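Local atomic coordinates of RegF protein (Neisseria gonorrhoeae, PDB entry 4HOJ), a protein that binds glutathione and calcium ions, and as a glutathione transferase homologue of the stringent starvation protein A type may act in the starvation response. Residues Lys32-Tyr37 with Asn50-Leu55; Tyr97-Glu102 with Ser150-Ala155; Lys101-His106 with Asn129-Leu134. All blocks are in the same frame, centred on the assembly; numbering follows the deposited sequence.

The three contacts fall in two domains. Interaction 1 closes before the other two begin; it belongs to the thioredoxin-like N-terminal domain, where the ends of strands 30-33 and 54-57 frame the glutathione site. Interactions 2 and 3, in the helical C-terminal domain, start from the same end of helix 86-102 and share K101 and E102; 129-134 comes before 150-155, and their centres are 10 Å apart. A probable hydrogen bond from F104 N to M99 O, 2.9 Å long, spans the break before helix 104-111. Interaction 1 lies 21 and 25 Å from the other two, centre to centre, touching neither; E100, in interaction 2, extends the glutathione pocket into the helical domain.

Interaction 1: Lys32-Tyr37 with Asn50-Leu55; sequences KDIDIY and NQVPVL. With GSH (glutathione), chain C.
The flat amide of Q51 turns to glutathione, while its neighbour V52 packs on I34 and I36. The setting is the thioredoxin-like domain, and the cis peptide bond before P53 is the hallmark of that fold. It leaves the V52 backbone facing the ligand in an antiparallel, strand-like pairing: V52 N donates to glutathione O2 at 3.0 Å, while glutathione N2 donates to V52 O at 2.8 Å. Both bonds hold the cysteinyl unit, and the V52 side chain lies about 4 Å from that of C12, the residue at which glutathione is bound covalently. The chain of Q51, extended beyond CG (chi2 180°), carries NE2 to glutathione O31 of the glycyl carboxylate in a nearly straight bond, 170° at the hydrogen.

V52 is branched at CB and divides its two methyls between the partners. CG1, anti to the carbonyl carbon, packs 3.8 Å from I34 CB; the I36 side chain crosses V52 at about a right angle, with CG2 against the other methyl. Beta-branched residues suit this place, being compact and rigid. In the loop beyond, D35 OD1 accepts from Y37 N in an Asx turn, met from above the carboxylate plane, and lies in plane at the edge of the Y37 ring. V52 CG2 lies 3.7 Å from glutathione O2, and I36 CG2 4.2 Å from the same oxygen.

Interaction 2: Tyr97-Glu102 with Ser150-Ala155; sequences YRMEKE and SMIDVA
D153 OD1, just behind the place where I152 and A155 meet M99, is gripped by two groups, the Y180 hydroxyl and the backbone N of I144. The other oxygen, D153 OD2, takes the S150 N-H through its anti lone pair at 2.8 Å. S150 OG accepts from I152 N at 3.1 Å, so S150 and D153 form a capping box at the start of helix 151-161, an N-capping motif known from the glutathione transferase fold. Serine is short enough to accept from a first-turn N-H, and aspartate, one turn on, reaches back to the cap residue's N-H.

The contact is apolar and hangs on one methyl. M99 bends at its last torsion (chi3 -69°), which lays CE 3.7 Å from I152 CG2 and 4.1 Å from A155 CB. The flexible chain of methionine sets its end methyl against both a branched and a small side chain; M99 and I152 cross at a slant. On the flank facing the second subunit, where it packs on P48 of that chain, R98 makes a salt bridge with E102: R98 NH2 reaches the syn lone pair of E102 OE1 at 3.1 Å, 24° out of the guanidinium plane.

Helices 13-25 and 65-75 lie alongside. R17 of the former binds both E100 and A155 O, N66 of the latter packs on E100 and A155, and I152 also rests on V95 and L96 of helix 86-102.

Interaction 3: Lys101-His106 with Asn129-Leu134; sequences KELFNH and NGLTML
L103 points its forked end at helix 117-134 and meets L131 and L134 there in two different ways. With L131 the two chains slant across one another, L103 CD1 lying 3.9 Å from L131 CD2. With L134 the approach is tip to tip, the same L103 CD1 facing L134 CD1 at 4.1 Å. This is helix packing in the all-helical C-terminal domain of the glutathione transferase fold, at the point where helix 86-102 breaks and helix 104-111 begins; L103 stands at the joint, as the N-cap residue of the second helix.

The torsions explain the aim. L103 CG lies anti to the carbonyl carbon (chi1 -69°), and the second torsion, 174°, completes an extended reach toward the neighbouring helix. The other methyl, L103 CD2, settles 4.3 Å from G130 CA. Since G130 has no side chain, the helix surface is low here and the backbones close to 7.0 Å between L103 CA and G130 CA. L134 lies one turn beyond G130, with L131 beside it, so that the three present one side of their helix to L103. Leucine suits such a seam: one end methyl of L103 meets both leucines while the other lies over G130. Inward, L131 continues onto L160, L163 and L170, whereas L134 is exposed at the margin.

Around the joint, F104 turns to R17 and L159, and K101 meets Y49 of the second subunit in a cation-pi contact. The H106 ring packs on A123, A126 and I127 of helix 117-134, with E102 O in plane at its edge. Back at the seam, L103 CD2 also comes to 4.2 Å from L131 CD2, so that this one leucine methyl touches both branches of the fork.

Interaction 1: Lys32-Tyr37 with Asn50-Leu55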
loop_
_atom_site.group_PDB
_atom_site.type_symbol
_atom_site.label_atom_id
_atom_site.label_comp_id
_atom_site.label_asym_id
_atom_site.label_seq_id
_atom_site.Cartn_x
_atom_site.Cartn_y
_atom_site.Cartn_z
ATOM N N LYS A 32 12.920 12.215 -16.799
ATOM C CA LYS A 32 12.322 12.329 -18.119
ATOM C C LYS A 32 10.923 12.854 -17.951
ATOM O O LYS A 32 10.080 12.226 -17.328
ATOM C CB LYS A 32 12.277 10.984 -18.846
ATOM C CG LYS A 32 13.631 10.530 -19.362
ATOM C CD LYS A 32 13.504 9.142 -19.955
ATOM C CE LYS A 32 14.601 8.840 -20.937
ATOM N NZ LYS A 32 14.248 9.349 -22.298
ATOM N N ASP A 33 10.637 13.985 -18.560
ATOM C CA ASP A 33 9.323 14.592 -18.419
ATOM C C ASP A 33 8.354 13.930 -19.387
ATOM O O ASP A 33 8.649 13.806 -20.591
ATOM C CB ASP A 33 9.381 16.090 -18.748
ATOM C CG ASP A 33 10.104 16.916 -17.700
ATOM O OD1 ASP A 33 10.275 16.460 -16.570
ATOM O OD2 ASP A 33 10.461 18.070 -18.056
ATOM N N ILE A 34 7.204 13.582 -18.855
ATOM C CA ILE A 34 6.127 12.963 -19.626
ATOM C C ILE A 34 4.966 13.951 -19.583
ATOM O O ILE A 34 4.559 14.348 -18.492
ATOM C CB ILE A 34 5.753 11.614 -19.019
ATOM C CG1 ILE A 34 6.947 10.639 -19.100
ATOM C CG2 ILE A 34 4.479 11.139 -19.707
ATOM C CD1 ILE A 34 7.393 10.319 -20.476
ATOM N N ASP A 35 4.437 14.306 -20.752
ATOM C CA ASP A 35 3.224 15.106 -20.829
ATOM C C ASP A 35 2.067 14.129 -20.665
ATOM O O ASP A 35 1.877 13.294 -21.564
ATOM C CB ASP A 35 3.230 15.775 -22.214
ATOM C CG ASP A 35 1.937 16.506 -22.547
ATOM O OD1 ASP A 35 1.095 16.558 -21.620
ATOM O OD2 ASP A 35 1.886 17.069 -23.674
ATOM N N ILE A 36 1.289 14.284 -19.612
ATOM C CA ILE A 36 0.220 13.322 -19.392
ATOM C C ILE A 36 -0.865 13.445 -20.462
ATOM O O ILE A 36 -1.701 12.561 -20.584
ATOM C CB ILE A 36 -0.373 13.422 -17.990
ATOM C CG1 ILE A 36 -1.008 14.778 -17.761
ATOM C CG2 ILE A 36 0.687 13.118 -16.945
ATOM C CD1 ILE A 36 -1.544 14.899 -16.345
ATOM N N TYR A 37 -0.859 14.525 -21.246
ATOM C CA TYR A 37 -1.857 14.710 -22.300
ATOM C C TYR A 37 -1.376 14.112 -23.605
ATOM O O TYR A 37 -2.112 14.090 -24.562
ATOM C CB TYR A 37 -2.135 16.236 -22.507
ATOM C CG TYR A 37 -2.684 16.873 -21.253
ATOM C CD1 TYR A 37 -4.084 16.907 -21.014
ATOM C CD2 TYR A 37 -1.849 17.463 -20.335
ATOM C CE1 TYR A 37 -4.596 17.466 -19.875
ATOM C CE2 TYR A 37 -2.365 18.026 -19.175
ATOM C CZ TYR A 37 -3.751 18.029 -18.984
ATOM O OH TYR A 37 -4.289 18.601 -17.847
ATOM N N ASN A 50 -0.633 3.071 -16.926
ATOM C CA ASN A 50 -0.363 4.172 -17.880
ATOM C C ASN A 50 -0.296 5.556 -17.228
ATOM O O ASN A 50 -0.914 6.520 -17.690
ATOM C CB ASN A 50 -1.407 4.164 -18.972
ATOM C CG ASN A 50 -0.974 4.920 -20.205
ATOM O OD1 ASN A 50 0.213 5.101 -20.465
ATOM N ND2 ASN A 50 -1.950 5.275 -21.023
ATOM N N GLN A 51 0.413 5.630 -16.104
ATOM C CA GLN A 51 0.574 6.820 -15.292
ATOM C C GLN A 51 2.052 7.050 -14.983
ATOM O O GLN A 51 2.901 6.156 -15.023
ATOM C CB GLN A 51 -0.148 6.668 -13.958
ATOM C CG GLN A 51 -1.647 6.604 -14.123
ATOM C CD GLN A 51 -2.338 6.453 -12.793
ATOM O OE1 GLN A 51 -1.812 5.811 -11.875
ATOM N NE2 GLN A 51 -3.512 7.076 -12.648
ATOM N N VAL A 52 2.322 8.319 -14.637
ATOM C CA VAL A 52 3.572 8.669 -13.961
ATOM C C VAL A 52 3.305 8.820 -12.462
ATOM O O VAL A 52 2.175 9.102 -12.061
ATOM C CB VAL A 52 4.169 10.003 -14.524
ATOM C CG1 VAL A 52 4.644 9.738 -15.923
ATOM C CG2 VAL A 52 3.138 11.137 -14.455
ATOM N N PRO A 53 4.319 8.616 -11.618
ATOM C CA PRO A 53 5.707 8.348 -11.986
ATOM C C PRO A 53 6.010 6.886 -12.232
ATOM O O PRO A 53 5.293 5.940 -11.779
ATOM C CB PRO A 53 6.479 8.774 -10.734
ATOM C CG PRO A 53 5.471 8.529 -9.570
ATOM C CD PRO A 53 4.151 8.992 -10.204
ATOM N N VAL A 54 7.098 6.634 -12.970
ATOM C CA VAL A 54 7.712 5.315 -13.139
ATOM C C VAL A 54 9.199 5.479 -12.847
ATOM O O VAL A 54 9.803 6.522 -13.220
ATOM C CB VAL A 54 7.530 4.818 -14.564
ATOM C CG1 VAL A 54 8.339 3.553 -14.856
ATOM C CG2 VAL A 54 6.029 4.558 -14.815
ATOM N N LEU A 55 9.827 4.542 -12.154
ATOM C CA LEU A 55 11.259 4.547 -12.003
ATOM C C LEU A 55 11.834 3.351 -12.728
ATOM O O LEU A 55 11.326 2.206 -12.577
ATOM C CB LEU A 55 11.621 4.493 -10.532
ATOM C CG LEU A 55 13.107 4.700 -10.209
ATOM C CD1 LEU A 55 13.440 6.208 -10.202
ATOM C CD2 LEU A 55 13.494 4.092 -8.863
HETATM N N1 GSH C . -1.153 5.827 -7.320
HETATM C CA1 GSH C . -0.269 6.562 -8.271
HETATM C C1 GSH C . 1.029 6.876 -7.623
HETATM O O11 GSH C . 2.080 6.921 -8.311
HETATM O O12 GSH C . 1.016 7.119 -6.402
HETATM C CB1 GSH C . -0.980 7.788 -8.860
HETATM C CG1 GSH C . -0.219 8.427 -10.027
HETATM C CD1 GSH C . -1.121 9.386 -10.781
HETATM O OE1 GSH C . -2.264 9.631 -10.465
HETATM N N2 GSH C . -0.466 9.996 -11.840
HETATM C CA2 GSH C . -1.226 10.917 -12.684
HETATM C C2 GSH C . -1.227 10.318 -14.068
HETATM O O2 GSH C . -0.303 9.756 -14.634
HETATM C CB2 GSH C . -0.641 12.282 -12.816
HETATM S SG2 GSH C . -0.415 13.123 -11.274
HETATM N N3 GSH C . -2.460 10.576 -14.799
HETATM C CA3 GSH C . -2.648 10.076 -16.149
HETATM C C3 GSH C . -3.799 9.120 -16.113
HETATM O O31 GSH C . -4.376 8.684 -15.059
HETATM O O32 GSH C . -4.185 8.720 -17.235
#

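Interaction 2: Tyr97-Glu102 with Ser150-Ala155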
loop_
_atom_site.group_PDB
_atom_site.type_symbol
_atom_site.label_atom_id
_atom_site.label_comp_id
_atom_site.label_asym_id
_atom_site.label_seq_id
_atom_site.Cartn_x
_atom_site.Cartn_y
_atom_site.Cartn_z
ATOM N N TYR A 97 -0.650 4.641 4.362
ATOM C CA TYR A 97 -1.794 3.960 3.791
ATOM C C TYR A 97 -3.043 4.813 4.007
ATOM O O TYR A 97 -3.848 4.994 3.066
ATOM C CB TYR A 97 -1.941 2.560 4.477
ATOM C CG TYR A 97 -3.214 1.859 4.011
ATOM C CD1 TYR A 97 -3.254 1.139 2.819
ATOM C CD2 TYR A 97 -4.352 1.918 4.747
ATOM C CE1 TYR A 97 -4.436 0.530 2.353
ATOM C CE2 TYR A 97 -5.541 1.286 4.309
ATOM C CZ TYR A 97 -5.582 0.639 3.092
ATOM O OH TYR A 97 -6.727 0.068 2.613
ATOM N N ARG A 98 -3.256 5.323 5.222
ATOM C CA ARG A 98 -4.438 6.140 5.433
ATOM C C ARG A 98 -4.410 7.428 4.616
ATOM O O ARG A 98 -5.474 7.864 4.162
ATOM C CB ARG A 98 -4.614 6.433 6.907
ATOM C CG ARG A 98 -5.011 5.117 7.645
ATOM C CD ARG A 98 -5.623 5.312 9.002
ATOM N NE ARG A 98 -6.738 6.236 8.943
ATOM C CZ ARG A 98 -7.179 6.909 9.990
ATOM N NH1 ARG A 98 -6.641 6.665 11.199
ATOM N NH2 ARG A 98 -8.177 7.776 9.827
ATOM N N MET A 99 -3.252 8.065 4.428
ATOM C CA MET A 99 -3.207 9.236 3.533
ATOM C C MET A 99 -3.576 8.859 2.117
ATOM O O MET A 99 -4.280 9.602 1.432
ATOM C CB MET A 99 -1.843 9.898 3.553
ATOM C CG MET A 99 -1.474 10.497 4.903
ATOM S SD MET A 99 -0.154 11.696 4.743
ATOM C CE MET A 99 1.204 10.604 4.323
ATOM N N GLU A 100 -3.168 7.690 1.621
ATOM C CA GLU A 100 -3.510 7.291 0.274
ATOM C C GLU A 100 -4.966 7.110 0.144
ATOM O O GLU A 100 -5.579 7.487 -0.868
ATOM C CB GLU A 100 -2.783 6.011 -0.236
ATOM C CG GLU A 100 -1.324 6.092 -0.768
ATOM C CD GLU A 100 -0.836 7.388 -1.559
ATOM O OE1 GLU A 100 -0.424 7.378 -2.753
ATOM O OE2 GLU A 100 -0.835 8.347 -0.899
ATOM N N LYS A 101 -5.598 6.510 1.161
ATOM C CA LYS A 101 -7.017 6.158 1.063
ATOM C C LYS A 101 -7.975 7.324 1.385
ATOM O O LYS A 101 -9.109 7.319 0.932
ATOM C CB LYS A 101 -7.296 4.994 2.033
ATOM C CG LYS A 101 -8.749 4.577 2.160
ATOM C CD LYS A 101 -8.861 3.213 2.829
ATOM C CE LYS A 101 -10.313 2.863 3.037
ATOM N NZ LYS A 101 -10.542 1.473 3.511
ATOM N N GLU A 102 -7.494 8.292 2.170
ATOM C CA GLU A 102 -8.381 9.349 2.711
ATOM C C GLU A 102 -8.029 10.749 2.237
ATOM O O GLU A 102 -8.843 11.680 2.419
ATOM C CB GLU A 102 -8.337 9.323 4.245
ATOM C CG GLU A 102 -8.730 7.982 4.822
ATOM C CD GLU A 102 -8.445 7.867 6.300
ATOM O OE1 GLU A 102 -8.202 8.892 6.955
ATOM O OE2 GLU A 102 -8.424 6.715 6.790
ATOM N N SER A 150 10.849 12.516 7.716
ATOM C CA SER A 150 10.749 11.151 7.193
ATOM C C SER A 150 10.034 11.084 5.880
ATOM O O SER A 150 9.503 12.097 5.383
ATOM C CB SER A 150 10.007 10.165 8.140
ATOM O OG SER A 150 8.623 10.471 8.165
ATOM N N MET A 151 9.992 9.868 5.341
ATOM C CA MET A 151 9.287 9.614 4.070
ATOM C C MET A 151 7.804 9.959 4.178
ATOM O O MET A 151 7.131 10.244 3.197
ATOM C CB MET A 151 9.400 8.122 3.774
ATOM C CG MET A 151 8.837 7.860 2.427
ATOM S SD MET A 151 10.012 8.502 1.246
ATOM C CE MET A 151 11.174 7.139 1.233
ATOM N N ILE A 152 7.281 9.934 5.392
ATOM C CA ILE A 152 5.896 10.303 5.574
ATOM C C ILE A 152 5.644 11.789 5.261
ATOM O O ILE A 152 4.661 12.186 4.622
ATOM C CB ILE A 152 5.335 9.830 6.959
ATOM C CG1 ILE A 152 5.811 8.416 7.373
ATOM C CG2 ILE A 152 3.812 9.910 6.920
ATOM C CD1 ILE A 152 5.883 7.321 6.387
ATOM N N ASP A 153 6.583 12.622 5.689
ATOM C CA ASP A 153 6.575 14.034 5.293
ATOM C C ASP A 153 6.717 14.219 3.779
ATOM O O ASP A 153 6.026 15.017 3.145
ATOM C CB ASP A 153 7.710 14.774 5.994
ATOM C CG ASP A 153 7.639 14.620 7.517
ATOM O OD1 ASP A 153 6.695 15.183 8.119
ATOM O OD2 ASP A 153 8.506 13.963 8.088
ATOM N N VAL A 154 7.571 13.417 3.191
ATOM C CA VAL A 154 7.759 13.468 1.753
ATOM C C VAL A 154 6.457 13.189 1.034
ATOM O O VAL A 154 6.093 13.908 0.073
ATOM C CB VAL A 154 8.805 12.446 1.297
ATOM C CG1 VAL A 154 8.794 12.275 -0.234
ATOM C CG2 VAL A 154 10.190 12.860 1.793
ATOM N N ALA A 155 5.733 12.151 1.469
ATOM C CA ALA A 155 4.517 11.730 0.738
ATOM C C ALA A 155 3.423 12.838 0.799
ATOM O O ALA A 155 2.683 13.024 -0.156
ATOM C CB ALA A 155 4.032 10.420 1.332
#

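Interaction 3: Lys101-His106 with Asn129-Leu134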
loop_
_atom_site.group_PDB
_atom_site.type_symbol
_atom_site.label_atom_id
_atom_site.label_comp_id
_atom_site.label_asym_id
_atom_site.label_seq_id
_atom_site.Cartn_x
_atom_site.Cartn_y
_atom_site.Cartn_z
ATOM N N LYS A 101 -5.598 6.510 1.161
ATOM C CA LYS A 101 -7.017 6.158 1.063
ATOM C C LYS A 101 -7.975 7.324 1.385
ATOM O O LYS A 101 -9.109 7.319 0.932
ATOM C CB LYS A 101 -7.296 4.994 2.033
ATOM C CG LYS A 101 -8.749 4.577 2.160
ATOM C CD LYS A 101 -8.861 3.213 2.829
ATOM C CE LYS A 101 -10.313 2.863 3.037
ATOM N NZ LYS A 101 -10.542 1.473 3.511
ATOM N N GLU A 102 -7.494 8.292 2.170
ATOM C CA GLU A 102 -8.381 9.349 2.711
ATOM C C GLU A 102 -8.029 10.749 2.237
ATOM O O GLU A 102 -8.843 11.680 2.419
ATOM C CB GLU A 102 -8.337 9.323 4.245
ATOM C CG GLU A 102 -8.730 7.982 4.822
ATOM C CD GLU A 102 -8.445 7.867 6.300
ATOM O OE1 GLU A 102 -8.202 8.892 6.955
ATOM O OE2 GLU A 102 -8.424 6.715 6.790
ATOM N N LEU A 103 -6.849 10.951 1.678
ATOM C CA LEU A 103 -6.448 12.279 1.144
ATOM C C LEU A 103 -6.122 12.198 -0.326
ATOM O O LEU A 103 -6.652 12.967 -1.134
ATOM C CB LEU A 103 -5.244 12.826 1.903
ATOM C CG LEU A 103 -5.472 13.252 3.350
ATOM C CD1 LEU A 103 -4.123 13.624 3.954
ATOM C CD2 LEU A 103 -6.456 14.450 3.445
ATOM N N PHE A 104 -5.264 11.263 -0.704
ATOM C CA PHE A 104 -4.754 11.246 -2.079
ATOM C C PHE A 104 -5.743 10.664 -3.064
ATOM O O PHE A 104 -5.602 10.871 -4.271
ATOM C CB PHE A 104 -3.320 10.673 -2.159
ATOM C CG PHE A 104 -2.309 11.654 -1.641
ATOM C CD1 PHE A 104 -2.024 11.732 -0.273
ATOM C CD2 PHE A 104 -1.702 12.581 -2.491
ATOM C CE1 PHE A 104 -1.168 12.659 0.219
ATOM C CE2 PHE A 104 -0.781 13.522 -2.022
ATOM C CZ PHE A 104 -0.524 13.563 -0.639
ATOM N N ASN A 105 -6.744 9.951 -2.565
ATOM C CA ASN A 105 -7.863 9.568 -3.453
ATOM C C ASN A 105 -8.561 10.834 -3.955
ATOM O O ASN A 105 -8.897 10.957 -5.127
ATOM C CB ASN A 105 -8.824 8.663 -2.698
ATOM C CG ASN A 105 -9.372 9.312 -1.441
ATOM O OD1 ASN A 105 -8.657 9.977 -0.681
ATOM N ND2 ASN A 105 -10.709 9.123 -1.207
ATOM N N HIS A 106 -8.728 11.812 -3.076
ATOM C CA HIS A 106 -9.335 13.096 -3.479
ATOM C C HIS A 106 -8.416 13.889 -4.388
ATOM O O HIS A 106 -8.901 14.542 -5.334
ATOM C CB HIS A 106 -9.705 13.930 -2.239
ATOM C CG HIS A 106 -10.657 13.211 -1.325
ATOM N ND1 HIS A 106 -11.958 12.924 -1.685
ATOM C CD2 HIS A 106 -10.479 12.725 -0.069
ATOM C CE1 HIS A 106 -12.528 12.246 -0.699
ATOM N NE2 HIS A 106 -11.663 12.121 0.295
ATOM N N ASN A 129 -11.148 19.267 5.058
ATOM C CA ASN A 129 -11.649 18.736 6.319
ATOM C C ASN A 129 -10.646 17.752 6.923
ATOM O O ASN A 129 -10.383 17.773 8.144
ATOM C CB ASN A 129 -12.991 18.076 6.085
ATOM C CG ASN A 129 -14.097 19.086 5.848
ATOM O OD1 ASN A 129 -14.047 20.219 6.350
ATOM N ND2 ASN A 129 -15.101 18.689 5.065
ATOM N N GLY A 130 -10.113 16.877 6.077
ATOM C CA GLY A 130 -9.130 15.886 6.485
ATOM C C GLY A 130 -7.859 16.493 7.035
ATOM O O GLY A 130 -7.355 16.053 8.086
ATOM N N LEU A 131 -7.324 17.484 6.340
ATOM C CA LEU A 131 -6.108 18.141 6.788
ATOM C C LEU A 131 -6.366 18.903 8.079
ATOM O O LEU A 131 -5.489 18.938 8.945
ATOM C CB LEU A 131 -5.560 19.076 5.701
ATOM C CG LEU A 131 -4.980 18.323 4.491
ATOM C CD1 LEU A 131 -4.547 19.294 3.382
ATOM C CD2 LEU A 131 -3.823 17.399 4.813
ATOM N N THR A 132 -7.543 19.524 8.207
ATOM C CA THR A 132 -7.875 20.278 9.414
ATOM C C THR A 132 -7.873 19.322 10.595
ATOM O O THR A 132 -7.374 19.648 11.670
ATOM C CB THR A 132 -9.216 21.043 9.278
ATOM O OG1 THR A 132 -9.087 21.991 8.205
ATOM C CG2 THR A 132 -9.545 21.787 10.574
ATOM N N MET A 133 -8.394 18.120 10.399
ATOM C CA MET A 133 -8.491 17.223 11.531
ATOM C C MET A 133 -7.139 16.656 11.908
ATOM O O MET A 133 -6.898 16.380 13.087
ATOM C CB MET A 133 -9.515 16.117 11.289
ATOM C CG MET A 133 -10.910 16.672 11.090
ATOM S SD MET A 133 -12.052 15.389 10.578
ATOM C CE MET A 133 -11.609 14.104 11.733
ATOM N N LEU A 134 -6.280 16.484 10.908
ATOM C CA LEU A 134 -4.929 15.992 11.110
ATOM C C LEU A 134 -3.995 17.019 11.743
ATOM O O LEU A 134 -2.998 16.655 12.332
ATOM C CB LEU A 134 -4.360 15.453 9.793
ATOM C CG LEU A 134 -5.111 14.179 9.386
ATOM C CD1 LEU A 134 -4.751 13.794 7.972
ATOM C CD2 LEU A 134 -4.846 13.020 10.369
#